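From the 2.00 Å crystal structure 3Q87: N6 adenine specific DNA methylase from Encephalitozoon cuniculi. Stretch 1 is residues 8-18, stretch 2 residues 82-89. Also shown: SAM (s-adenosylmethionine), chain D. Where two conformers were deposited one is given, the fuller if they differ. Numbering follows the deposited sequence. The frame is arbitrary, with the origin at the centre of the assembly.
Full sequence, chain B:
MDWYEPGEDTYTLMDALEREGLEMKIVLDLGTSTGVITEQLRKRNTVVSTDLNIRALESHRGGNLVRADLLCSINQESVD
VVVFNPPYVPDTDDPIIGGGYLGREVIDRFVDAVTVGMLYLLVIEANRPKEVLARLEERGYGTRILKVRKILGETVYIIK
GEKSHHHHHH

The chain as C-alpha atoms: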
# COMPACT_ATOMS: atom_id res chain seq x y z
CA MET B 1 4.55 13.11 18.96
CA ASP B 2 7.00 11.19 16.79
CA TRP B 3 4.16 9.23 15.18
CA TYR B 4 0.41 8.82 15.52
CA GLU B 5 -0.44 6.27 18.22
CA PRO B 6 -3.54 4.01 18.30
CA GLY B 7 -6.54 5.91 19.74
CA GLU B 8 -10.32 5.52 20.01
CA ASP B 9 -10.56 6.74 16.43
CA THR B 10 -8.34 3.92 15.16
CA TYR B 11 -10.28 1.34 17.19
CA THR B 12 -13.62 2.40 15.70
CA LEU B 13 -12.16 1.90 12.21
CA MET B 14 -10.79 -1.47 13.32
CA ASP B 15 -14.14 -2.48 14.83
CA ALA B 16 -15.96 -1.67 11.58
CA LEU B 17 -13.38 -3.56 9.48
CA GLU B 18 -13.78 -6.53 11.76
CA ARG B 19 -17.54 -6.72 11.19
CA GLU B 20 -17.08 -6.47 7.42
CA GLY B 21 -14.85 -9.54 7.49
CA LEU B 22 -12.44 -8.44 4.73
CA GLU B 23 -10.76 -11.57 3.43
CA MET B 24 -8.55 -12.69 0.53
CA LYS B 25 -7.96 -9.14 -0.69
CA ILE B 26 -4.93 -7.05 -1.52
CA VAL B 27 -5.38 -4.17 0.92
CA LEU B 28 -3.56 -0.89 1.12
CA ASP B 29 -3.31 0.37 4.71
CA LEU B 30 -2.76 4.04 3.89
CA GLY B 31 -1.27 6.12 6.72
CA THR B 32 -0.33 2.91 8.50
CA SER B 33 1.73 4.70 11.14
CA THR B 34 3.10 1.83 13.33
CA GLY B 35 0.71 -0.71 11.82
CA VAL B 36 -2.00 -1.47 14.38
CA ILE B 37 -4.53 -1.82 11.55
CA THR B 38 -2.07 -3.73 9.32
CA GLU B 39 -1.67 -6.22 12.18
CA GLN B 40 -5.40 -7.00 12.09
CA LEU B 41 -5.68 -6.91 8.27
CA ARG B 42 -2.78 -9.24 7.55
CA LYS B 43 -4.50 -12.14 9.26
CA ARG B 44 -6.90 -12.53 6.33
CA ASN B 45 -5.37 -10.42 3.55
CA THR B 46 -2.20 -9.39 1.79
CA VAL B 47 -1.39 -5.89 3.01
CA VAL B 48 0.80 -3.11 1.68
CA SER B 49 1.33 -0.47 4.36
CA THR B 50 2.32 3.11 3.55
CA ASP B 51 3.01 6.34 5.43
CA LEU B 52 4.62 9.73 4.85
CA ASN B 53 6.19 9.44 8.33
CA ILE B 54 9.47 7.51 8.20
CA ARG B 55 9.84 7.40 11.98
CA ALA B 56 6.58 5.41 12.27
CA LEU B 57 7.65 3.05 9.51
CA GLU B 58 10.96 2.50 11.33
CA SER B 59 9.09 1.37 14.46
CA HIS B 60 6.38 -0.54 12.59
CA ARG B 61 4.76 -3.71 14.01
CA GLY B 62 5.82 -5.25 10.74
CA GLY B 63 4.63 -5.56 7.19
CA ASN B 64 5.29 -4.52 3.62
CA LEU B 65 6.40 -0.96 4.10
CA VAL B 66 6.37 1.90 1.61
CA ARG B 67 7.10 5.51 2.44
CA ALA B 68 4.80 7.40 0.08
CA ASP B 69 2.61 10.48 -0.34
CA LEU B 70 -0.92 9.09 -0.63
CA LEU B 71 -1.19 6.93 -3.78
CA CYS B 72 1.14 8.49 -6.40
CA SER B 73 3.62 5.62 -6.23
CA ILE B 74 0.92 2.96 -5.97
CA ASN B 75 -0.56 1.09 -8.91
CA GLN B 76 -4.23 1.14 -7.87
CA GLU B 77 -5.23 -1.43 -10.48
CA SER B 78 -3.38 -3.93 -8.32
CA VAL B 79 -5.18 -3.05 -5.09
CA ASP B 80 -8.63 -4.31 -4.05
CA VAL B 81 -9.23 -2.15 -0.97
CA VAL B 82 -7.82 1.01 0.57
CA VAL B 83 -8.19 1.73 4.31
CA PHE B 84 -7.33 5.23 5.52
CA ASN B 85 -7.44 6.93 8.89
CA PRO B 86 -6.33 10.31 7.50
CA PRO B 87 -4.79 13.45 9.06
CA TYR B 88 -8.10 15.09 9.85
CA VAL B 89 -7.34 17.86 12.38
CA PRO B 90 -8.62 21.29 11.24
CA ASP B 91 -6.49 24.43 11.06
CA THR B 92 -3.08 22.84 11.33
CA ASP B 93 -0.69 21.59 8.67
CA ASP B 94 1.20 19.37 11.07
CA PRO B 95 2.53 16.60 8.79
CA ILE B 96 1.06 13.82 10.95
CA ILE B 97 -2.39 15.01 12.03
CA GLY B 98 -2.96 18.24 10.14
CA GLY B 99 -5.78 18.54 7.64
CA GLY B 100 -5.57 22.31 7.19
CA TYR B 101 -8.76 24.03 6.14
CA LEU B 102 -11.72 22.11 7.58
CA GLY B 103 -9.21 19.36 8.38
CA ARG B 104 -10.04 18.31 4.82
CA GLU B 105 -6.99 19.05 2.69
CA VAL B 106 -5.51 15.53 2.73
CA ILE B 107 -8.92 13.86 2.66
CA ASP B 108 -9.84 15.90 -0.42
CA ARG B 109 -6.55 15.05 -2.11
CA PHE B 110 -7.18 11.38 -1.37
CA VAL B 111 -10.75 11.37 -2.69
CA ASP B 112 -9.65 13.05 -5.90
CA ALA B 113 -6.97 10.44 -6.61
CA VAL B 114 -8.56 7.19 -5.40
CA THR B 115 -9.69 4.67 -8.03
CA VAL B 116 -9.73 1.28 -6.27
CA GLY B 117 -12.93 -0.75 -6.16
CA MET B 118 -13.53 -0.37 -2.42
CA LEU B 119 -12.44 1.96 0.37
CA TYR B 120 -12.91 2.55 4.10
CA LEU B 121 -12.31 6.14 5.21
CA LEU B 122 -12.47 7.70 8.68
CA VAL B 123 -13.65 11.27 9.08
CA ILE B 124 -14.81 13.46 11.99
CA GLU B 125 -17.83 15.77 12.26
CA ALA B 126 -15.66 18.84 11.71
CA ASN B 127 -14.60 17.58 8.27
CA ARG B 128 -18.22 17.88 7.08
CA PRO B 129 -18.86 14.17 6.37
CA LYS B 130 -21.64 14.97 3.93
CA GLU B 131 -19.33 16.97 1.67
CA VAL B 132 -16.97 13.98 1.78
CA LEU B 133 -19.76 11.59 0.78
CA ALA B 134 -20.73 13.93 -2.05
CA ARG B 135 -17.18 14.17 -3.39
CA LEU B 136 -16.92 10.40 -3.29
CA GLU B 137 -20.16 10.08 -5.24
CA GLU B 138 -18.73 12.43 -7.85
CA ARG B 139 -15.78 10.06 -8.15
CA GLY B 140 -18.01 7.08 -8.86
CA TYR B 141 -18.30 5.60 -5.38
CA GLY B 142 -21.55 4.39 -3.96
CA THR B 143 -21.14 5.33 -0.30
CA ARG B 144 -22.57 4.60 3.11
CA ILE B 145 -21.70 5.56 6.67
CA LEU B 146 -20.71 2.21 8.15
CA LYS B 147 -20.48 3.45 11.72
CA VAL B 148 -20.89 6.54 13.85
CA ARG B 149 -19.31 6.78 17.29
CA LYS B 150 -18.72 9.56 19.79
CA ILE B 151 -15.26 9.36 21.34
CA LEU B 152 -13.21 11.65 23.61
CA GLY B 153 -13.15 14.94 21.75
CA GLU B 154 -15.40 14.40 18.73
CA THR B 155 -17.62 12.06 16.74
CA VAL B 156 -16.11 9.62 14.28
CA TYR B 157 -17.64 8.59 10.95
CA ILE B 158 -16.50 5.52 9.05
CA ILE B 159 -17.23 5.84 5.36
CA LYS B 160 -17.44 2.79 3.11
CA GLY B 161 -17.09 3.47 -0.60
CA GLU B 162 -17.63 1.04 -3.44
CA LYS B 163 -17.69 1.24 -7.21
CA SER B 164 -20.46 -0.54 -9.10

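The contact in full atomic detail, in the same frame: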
# COMPACT_ATOMS: atom_id res chain seq x y z
N GLU B 8 -8.94 5.97 20.16
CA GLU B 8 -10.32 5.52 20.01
C GLU B 8 -10.77 5.62 18.56
O GLU B 8 -11.54 4.79 18.08
CB GLU B 8 -11.26 6.32 20.92
CG GLU B 8 -11.14 5.95 22.40
CD GLU B 8 -12.06 6.77 23.31
OE1 GLU B 8 -13.22 7.05 22.93
OE2 GLU B 8 -11.62 7.13 24.42
N ASP B 9 -10.27 6.62 17.84
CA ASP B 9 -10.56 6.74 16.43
C ASP B 9 -10.09 5.50 15.67
O ASP B 9 -10.86 4.90 14.93
CB ASP B 9 -10.00 8.04 15.82
CG ASP B 9 -8.49 8.21 16.02
OD1 ASP B 9 -7.89 7.63 16.94
OD2 ASP B 9 -7.90 8.97 15.22
N THR B 10 -8.83 5.10 15.86
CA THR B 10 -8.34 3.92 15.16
C THR B 10 -9.18 2.69 15.52
O THR B 10 -9.55 1.92 14.66
CB THR B 10 -6.82 3.64 15.38
OG1 THR B 10 -6.65 2.43 16.13
CG2 THR B 10 -6.13 4.77 16.09
N TYR B 11 -9.51 2.52 16.79
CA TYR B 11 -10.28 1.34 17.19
C TYR B 11 -11.71 1.29 16.63
O TYR B 11 -12.26 0.21 16.45
CB TYR B 11 -10.24 1.15 18.71
CG TYR B 11 -8.84 0.83 19.18
CD1 TYR B 11 -8.17 -0.28 18.69
CD2 TYR B 11 -8.19 1.63 20.10
CE1 TYR B 11 -6.89 -0.60 19.11
CE2 TYR B 11 -6.90 1.34 20.51
CZ TYR B 11 -6.26 0.22 20.02
OH TYR B 11 -4.98 -0.10 20.43
N THR B 12 -12.32 2.43 16.36
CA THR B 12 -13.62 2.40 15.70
C THR B 12 -13.49 1.96 14.23
O THR B 12 -14.34 1.25 13.71
CB THR B 12 -14.40 3.74 15.81
OG1 THR B 12 -14.03 4.60 14.73
CG2 THR B 12 -14.11 4.44 17.12
N LEU B 13 -12.42 2.39 13.56
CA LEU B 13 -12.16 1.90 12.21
C LEU B 13 -11.92 0.38 12.26
O LEU B 13 -12.54 -0.38 11.52
CB LEU B 13 -10.97 2.64 11.56
CG LEU B 13 -10.54 2.25 10.13
CD1 LEU B 13 -11.73 2.17 9.19
CD2 LEU B 13 -9.46 3.21 9.56
N MET B 14 -11.07 -0.05 13.19
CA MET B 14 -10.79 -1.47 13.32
C MET B 14 -12.05 -2.29 13.61
O MET B 14 -12.23 -3.37 13.05
CB MET B 14 -9.74 -1.71 14.41
CG MET B 14 -8.38 -1.13 14.03
SD MET B 14 -7.08 -1.38 15.27
CE MET B 14 -6.78 -3.16 15.15
N ASP B 15 -12.91 -1.78 14.49
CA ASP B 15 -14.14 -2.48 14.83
C ASP B 15 -15.02 -2.64 13.59
O ASP B 15 -15.56 -3.72 13.34
CB ASP B 15 -14.92 -1.76 15.94
CG ASP B 15 -14.34 -2.00 17.33
OD1 ASP B 15 -13.43 -2.85 17.48
OD2 ASP B 15 -14.80 -1.33 18.28
N ALA B 16 -15.16 -1.58 12.80
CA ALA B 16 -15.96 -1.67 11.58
C ALA B 16 -15.38 -2.65 10.55
O ALA B 16 -16.13 -3.40 9.91
CB ALA B 16 -16.19 -0.30 10.97
N LEU B 17 -14.06 -2.65 10.40
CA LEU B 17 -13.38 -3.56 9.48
C LEU B 17 -13.61 -5.00 9.92
O LEU B 17 -13.79 -5.90 9.10
CB LEU B 17 -11.87 -3.28 9.44
CG LEU B 17 -11.45 -1.96 8.78
CD1 LEU B 17 -9.98 -1.68 9.03
CD2 LEU B 17 -11.73 -1.99 7.28
N GLU B 18 -13.60 -5.20 11.22
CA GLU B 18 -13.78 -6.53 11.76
C GLU B 18 -15.15 -7.10 11.38
O GLU B 18 -15.26 -8.27 11.03
CB GLU B 18 -13.61 -6.51 13.29
CG GLU B 18 -13.51 -7.89 13.89
CD GLU B 18 -12.37 -8.70 13.31
OE1 GLU B 18 -11.37 -8.10 12.85
OE2 GLU B 18 -12.48 -9.95 13.30
N VAL B 82 -8.62 0.03 -0.14
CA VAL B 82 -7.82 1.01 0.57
C VAL B 82 -8.49 1.36 1.91
O VAL B 82 -9.68 1.64 1.96
CB VAL B 82 -7.66 2.30 -0.27
CG1 VAL B 82 -7.00 3.40 0.57
CG2 VAL B 82 -6.85 2.02 -1.55
N VAL B 83 -7.71 1.33 2.99
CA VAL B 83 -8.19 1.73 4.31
C VAL B 83 -7.36 2.93 4.74
O VAL B 83 -6.13 2.91 4.65
CB VAL B 83 -7.97 0.61 5.34
CG1 VAL B 83 -8.44 1.07 6.72
CG2 VAL B 83 -8.68 -0.68 4.90
N PHE B 84 -8.02 3.97 5.24
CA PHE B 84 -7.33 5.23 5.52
C PHE B 84 -7.91 5.95 6.73
O PHE B 84 -9.02 6.47 6.68
CB PHE B 84 -7.43 6.14 4.30
CG PHE B 84 -6.53 7.34 4.34
CD1 PHE B 84 -5.43 7.38 5.18
CD2 PHE B 84 -6.75 8.42 3.49
CE1 PHE B 84 -4.59 8.48 5.19
CE2 PHE B 84 -5.91 9.52 3.49
CZ PHE B 84 -4.83 9.55 4.34
N ASN B 85 -7.17 5.97 7.83
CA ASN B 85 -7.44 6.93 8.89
C ASN B 85 -6.55 8.13 8.61
O ASN B 85 -5.35 8.08 8.83
CB ASN B 85 -7.15 6.32 10.27
CG ASN B 85 -7.51 7.26 11.41
OD1 ASN B 85 -8.06 8.34 11.20
ND2 ASN B 85 -7.19 6.86 12.63
N PRO B 86 -7.13 9.21 8.05
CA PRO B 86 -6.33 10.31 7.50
C PRO B 86 -5.98 11.38 8.54
O PRO B 86 -6.59 11.39 9.61
CB PRO B 86 -7.25 10.89 6.44
CG PRO B 86 -8.63 10.72 7.03
CD PRO B 86 -8.58 9.46 7.89
N PRO B 87 -5.01 12.26 8.23
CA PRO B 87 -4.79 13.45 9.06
C PRO B 87 -6.02 14.32 8.92
O PRO B 87 -6.27 14.83 7.84
CB PRO B 87 -3.63 14.18 8.36
CG PRO B 87 -3.21 13.33 7.21
CD PRO B 87 -4.20 12.24 7.00
N TYR B 88 -6.79 14.48 9.99
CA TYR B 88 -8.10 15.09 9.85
C TYR B 88 -8.29 16.33 10.73
O TYR B 88 -9.38 16.88 10.80
CB TYR B 88 -9.18 14.04 10.15
CG TYR B 88 -9.10 13.42 11.54
CD1 TYR B 88 -9.26 14.20 12.68
CD2 TYR B 88 -8.91 12.04 11.70
CE1 TYR B 88 -9.21 13.64 13.95
CE2 TYR B 88 -8.85 11.46 12.97
CZ TYR B 88 -9.00 12.27 14.08
OH TYR B 88 -8.95 11.72 15.34
N VAL B 89 -7.23 16.78 11.39
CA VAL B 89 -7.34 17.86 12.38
C VAL B 89 -7.34 19.23 11.71
O VAL B 89 -6.38 19.60 11.04
CB VAL B 89 -6.22 17.80 13.43
CG1 VAL B 89 -6.36 18.98 14.41
CG2 VAL B 89 -6.24 16.46 14.16
N SAM D . -3.46 4.17 10.82
CA SAM D . -3.07 4.83 12.07
C SAM D . -4.21 4.66 13.10
O SAM D . -4.00 4.74 14.31
OXT SAM D . -5.36 4.44 12.73
CB SAM D . -2.61 6.30 11.92
CG SAM D . -3.61 7.43 11.54
SD SAM D . -3.01 9.17 11.63
CE SAM D . -4.51 10.08 12.07
C5' SAM D . -2.84 9.65 9.89
C4' SAM D . -1.59 9.00 9.32
O4' SAM D . -1.41 9.40 7.97
C3' SAM D . -0.32 9.38 10.07
O3' SAM D . 0.41 8.20 10.34
C2' SAM D . 0.45 10.25 9.10
O2' SAM D . 1.85 10.12 9.20
C1' SAM D . -0.05 9.73 7.78
N9 SAM D . -0.01 10.71 6.71
C8 SAM D . -0.14 12.08 6.77
N7 SAM D . -0.05 12.56 5.51
C5 SAM D . 0.12 11.51 4.66
C6 SAM D . 0.26 11.40 3.29
N6 SAM D . 0.23 12.50 2.54
N1 SAM D . 0.42 10.16 2.70
C2 SAM D . 0.45 9.00 3.47
N3 SAM D . 0.31 9.11 4.84
C4 SAM D . 0.15 10.34 5.41

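A single carboxylate oxygen, OD2 of Asp9, receives two side chains from the other stretch. Tyr88 OH donates to Asp9 OD2 at 2.9 Å, and Asn85 ND2 donates to the same Asp9 OD2 at 3.4 Å. The second bond is almost linear, with an N-H...acceptor angle of 176°, but its length makes it weak. Asp9 OD2 lies near the plane of the Tyr88 ring, at its edge, as expected for an acceptor of the phenolic proton. Asp9 itself is buried, its CA-to-CB bond points toward stretch 2, and its chi1 is p (56°).

Asn85 also ties this contact to the cofactor. Its ND2 donates to OXT of s-adenosylmethionine at 3.0 Å with an angle of 163°, so one amide nitrogen spans the Asp9 carboxylate and the ligand carboxylate. An amide NH2 has two hydrogens to give, which suits it to this double role. The CA atoms of Thr10 and Asn85, 7.0 Å apart, mark the backbone register at this end of the contact.

Farther along the helix the character changes from polar to apolar. Leu13 and Leu17, four residues apart and therefore about one turn, both point toward the strand and meet the same methyl of Val83: Leu13 CD2 lies 3.7 Å from Val83 CG1, and Leu17 CD1 lies 3.9 Å from Val83 CG1. Leu13 CD2 also packs 3.9 Å from Asn85 CB, linking the apolar patch to the polar cluster.

The alternation of the strand is visible here: the CA-to-CB bond of Val83 points toward the helix, whereas that of Phe84 points away, and SAM O4' sits at the edge of the Phe84 ring. The helix and strand axes run at 153°, roughly antiparallel, and approach to 10.6 Å, a gap bridged by side chains. The two stretches together bury 307 Å².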